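Local coordinates for protein fructuronate-tagaturonate epimerase UxaE from Cohnella laeviribosi in complex with 1 glycerol (Cohnella laeviribosi, PDB 6IL9) that probably interconverts fructuronate and tagaturonate as a zinc-containing epimerase built on a TIM barrel, at residues 89-94 and 115-120. Numbering follows the deposited sequence.
Sequences KQSATI and AIHPIL
The imidazole of His-117 meets Ser-91 at its edge: Ser-91 CB lies in the ring plane, and Ser-91 OG comes to 3.3 Å from His-117 CD2, an approach to the C-H edge, perhaps weakly polar, and not a conventional hydrogen bond. A chi1 of -59° sets His-117 CG beside its own backbone N, and the ring also stacks with Phe-87. An alanine at His-117 would probably leave the Ser-91 side chain without its ring-edge neighbour and Phe-87 without its stacking partner. Three backbone hydrogen bonds fix the parallel register. His-117 N reaches Ala-92 O nearly straight (172°). Ile-94 N binds His-117 O at 3.2 Å. Ile-119 N gives the shortest, 2.8 Å to Ile-94 O. Thr-93 CA adds a CA-H...O contact to His-117 O, while Thr-93 OG1 hydrogen-bonds His-364 ND1 on strand 363-367, which closes the barrel beside strand 93-96. Thr-93 and His-117 share one sheet face, Ile-94 and Pro-118 the other. Ile-116, just ahead of its strand, packs CD1 3.7 Å from Ile-94 CB, and its CG1 lies 3.8 Å from Ala-92 CB. Ahead of the strands, one water accepts from Ala-92 N and donates to Ala-115 O. Pairing of the two strands of this beta-alpha-beta unit, the barrel's first two, is thus carried by main-chain N-H...O=C bonds and probably depends little on side-chain identity, with the isoleucine contact and imidazole edge packed alongside.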
ATOM      1  N   LYS A  89       4.787 -13.744   9.509  1.00 22.17           N
ATOM      2  CA  LYS A  89       4.345 -14.268   8.220  1.00 20.94           C
ATOM      3  C   LYS A  89       3.228 -15.308   8.313  1.00 21.56           C
ATOM      4  O   LYS A  89       2.909 -15.938   7.295  1.00 21.86           O
ATOM      5  CB  LYS A  89       5.550 -14.834   7.453  1.00 22.56           C
ATOM      6  CG  LYS A  89       6.327 -15.907   8.194  1.00 24.98           C
ATOM      7  CD  LYS A  89       7.687 -16.174   7.540  1.00 18.97           C
ATOM      8  CE  LYS A  89       8.754 -15.300   8.149  1.00 21.06           C
ATOM      9  NZ  LYS A  89      10.092 -15.582   7.556  1.00 20.89           N
ATOM     10  N   GLN A  90       2.591 -15.484   9.472  1.00 21.01           N
ATOM     11  CA  GLN A  90       1.585 -16.532   9.650  1.00 22.52           C
ATOM     12  C   GLN A  90       0.170 -15.998   9.849  1.00 25.04           C
ATOM     13  O   GLN A  90      -0.599 -16.524  10.655  1.00 27.39           O
ATOM     14  CB  GLN A  90       1.952 -17.432  10.824  1.00 23.38           C
ATOM     15  CG  GLN A  90       2.828 -18.569  10.421  1.00 24.88           C
ATOM     16  CD  GLN A  90       2.232 -19.381   9.298  1.00 24.25           C
ATOM     17  OE1 GLN A  90       1.053 -19.776   9.326  1.00 27.18           O
ATOM     18  NE2 GLN A  90       3.040 -19.621   8.284  1.00 22.26           N
ATOM     19  N   SER A  91      -0.205 -14.969   9.100  1.00 21.68           N
ATOM     20  CA  SER A  91      -1.536 -14.393   9.220  1.00 20.03           C
ATOM     21  C   SER A  91      -1.848 -13.674   7.917  1.00 17.49           C
ATOM     22  O   SER A  91      -1.019 -13.616   7.004  1.00 19.18           O
ATOM     23  CB  SER A  91      -1.628 -13.437  10.413  1.00 24.97           C
ATOM     24  OG  SER A  91      -0.667 -12.399  10.278  1.00 22.19           O
ATOM     25  N   ALA A  92      -3.058 -13.134   7.834  1.00 17.41           N
ATOM     26  CA  ALA A  92      -3.464 -12.339   6.681  1.00 17.50           C
ATOM     27  C   ALA A  92      -3.196 -10.858   6.936  1.00 14.92           C
ATOM     28  O   ALA A  92      -3.411 -10.361   8.041  1.00 16.55           O
ATOM     29  CB  ALA A  92      -4.947 -12.552   6.388  1.00 20.85           C
ATOM     30  N   THR A  93      -2.711 -10.159   5.907  1.00 16.57           N
ATOM     31  CA  THR A  93      -2.490  -8.719   5.988  1.00 15.41           C
ATOM     32  C   THR A  93      -3.029  -8.058   4.726  1.00 13.98           C
ATOM     33  O   THR A  93      -3.030  -8.649   3.640  1.00 15.00           O
ATOM     34  CB  THR A  93      -0.980  -8.358   6.173  1.00 13.65           C
ATOM     35  OG1 THR A  93      -0.185  -9.053   5.197  1.00 14.63           O
ATOM     36  CG2 THR A  93      -0.470  -8.732   7.591  1.00 15.38           C
ATOM     37  N   ILE A  94      -3.516  -6.829   4.870  1.00 14.06           N
ATOM     38  CA  ILE A  94      -3.932  -6.057   3.706  1.00 13.51           C
ATOM     39  C   ILE A  94      -3.245  -4.703   3.769  1.00 15.08           C
ATOM     40  O   ILE A  94      -3.229  -4.058   4.825  1.00 15.90           O
ATOM     41  CB  ILE A  94      -5.463  -5.907   3.609  1.00 17.58           C
ATOM     42  CG1 ILE A  94      -5.798  -5.068   2.374  1.00 17.48           C
ATOM     43  CG2 ILE A  94      -6.061  -5.313   4.895  1.00 15.98           C
ATOM     44  CD1 ILE A  94      -7.222  -5.228   1.862  1.00 20.82           C
ATOM     45  N   ALA A 115     -10.588 -11.131  10.524  1.00 19.45           N
ATOM     46  CA  ALA A 115      -9.322 -11.788  10.851  1.00 19.71           C
ATOM     47  C   ALA A 115      -8.268 -11.389   9.819  1.00 18.46           C
ATOM     48  O   ALA A 115      -7.832 -12.175   8.980  1.00 19.31           O
ATOM     49  CB  ALA A 115      -9.495 -13.300  10.915  1.00 22.60           C
ATOM     50  N   ILE A 116      -7.878 -10.119   9.885  1.00 18.73           N
ATOM     51  CA  ILE A 116      -6.829  -9.602   9.008  1.00 16.30           C
ATOM     52  C   ILE A 116      -6.206  -8.404   9.703  1.00 17.78           C
ATOM     53  O   ILE A 116      -6.886  -7.668  10.424  1.00 20.96           O
ATOM     54  CB  ILE A 116      -7.377  -9.244   7.604  1.00 17.10           C
ATOM     55  CG1 ILE A 116      -6.219  -8.966   6.632  1.00 16.00           C
ATOM     56  CG2 ILE A 116      -8.346  -8.069   7.686  1.00 17.92           C
ATOM     57  CD1 ILE A 116      -6.630  -9.014   5.149  1.00 15.43           C
ATOM     58  N   HIS A 117      -4.896  -8.243   9.522  1.00 16.82           N
ATOM     59  CA  HIS A 117      -4.167  -7.139  10.136  1.00 17.07           C
ATOM     60  C   HIS A 117      -3.950  -6.051   9.110  1.00 16.21           C
ATOM     61  O   HIS A 117      -3.513  -6.352   7.992  1.00 15.80           O
ATOM     62  CB  HIS A 117      -2.813  -7.607  10.663  1.00 18.09           C
ATOM     63  CG  HIS A 117      -2.907  -8.693  11.681  1.00 19.99           C
ATOM     64  ND1 HIS A 117      -3.440  -8.486  12.935  1.00 21.65           N
ATOM     65  CD2 HIS A 117      -2.527  -9.993  11.640  1.00 22.12           C
ATOM     66  CE1 HIS A 117      -3.398  -9.616  13.618  1.00 22.80           C
ATOM     67  NE2 HIS A 117      -2.844 -10.545  12.857  1.00 24.68           N
ATOM     68  N   PRO A 118      -4.223  -4.790   9.453  1.00 15.55           N
ATOM     69  CA  PRO A 118      -4.079  -3.709   8.468  1.00 16.29           C
ATOM     70  C   PRO A 118      -2.692  -3.103   8.419  1.00 17.55           C
ATOM     71  O   PRO A 118      -2.128  -2.747   9.456  1.00 18.04           O
ATOM     72  CB  PRO A 118      -5.106  -2.672   8.945  1.00 16.19           C
ATOM     73  CG  PRO A 118      -5.102  -2.843  10.464  1.00 15.19           C
ATOM     74  CD  PRO A 118      -4.822  -4.328  10.719  1.00 15.15           C
ATOM     75  N   ILE A 119      -2.133  -2.978   7.220  1.00 15.72           N
ATOM     76  CA  ILE A 119      -0.963  -2.136   6.997  1.00 15.67           C
ATOM     77  C   ILE A 119      -1.537  -0.777   6.609  1.00 16.64           C
ATOM     78  O   ILE A 119      -1.788  -0.492   5.438  1.00 17.80           O
ATOM     79  CB  ILE A 119      -0.029  -2.718   5.936  1.00 17.44           C
ATOM     80  CG1 ILE A 119       0.234  -4.208   6.213  1.00 18.12           C
ATOM     81  CG2 ILE A 119       1.284  -1.924   5.898  1.00 18.48           C
ATOM     82  CD1 ILE A 119       0.824  -4.525   7.598  1.00 19.11           C
ATOM     83  N   LEU A 120      -1.788   0.057   7.622  1.00 15.99           N
ATOM     84  CA  LEU A 120      -2.568   1.279   7.406  1.00 16.52           C
ATOM     85  C   LEU A 120      -1.735   2.405   6.831  1.00 20.27           C
ATOM     86  O   LEU A 120      -2.290   3.332   6.230  1.00 19.07           O
ATOM     87  CB  LEU A 120      -3.179   1.769   8.717  1.00 19.87           C
ATOM     88  CG  LEU A 120      -4.408   1.109   9.280  1.00 21.13           C
ATOM     89  CD1 LEU A 120      -4.681   1.800  10.602  1.00 23.89           C
ATOM     90  CD2 LEU A 120      -5.583   1.307   8.331  1.00 19.49           C
TER
HETATM   91  O   HOH W   1      -5.145 -13.581   9.887  1.00 26.73           O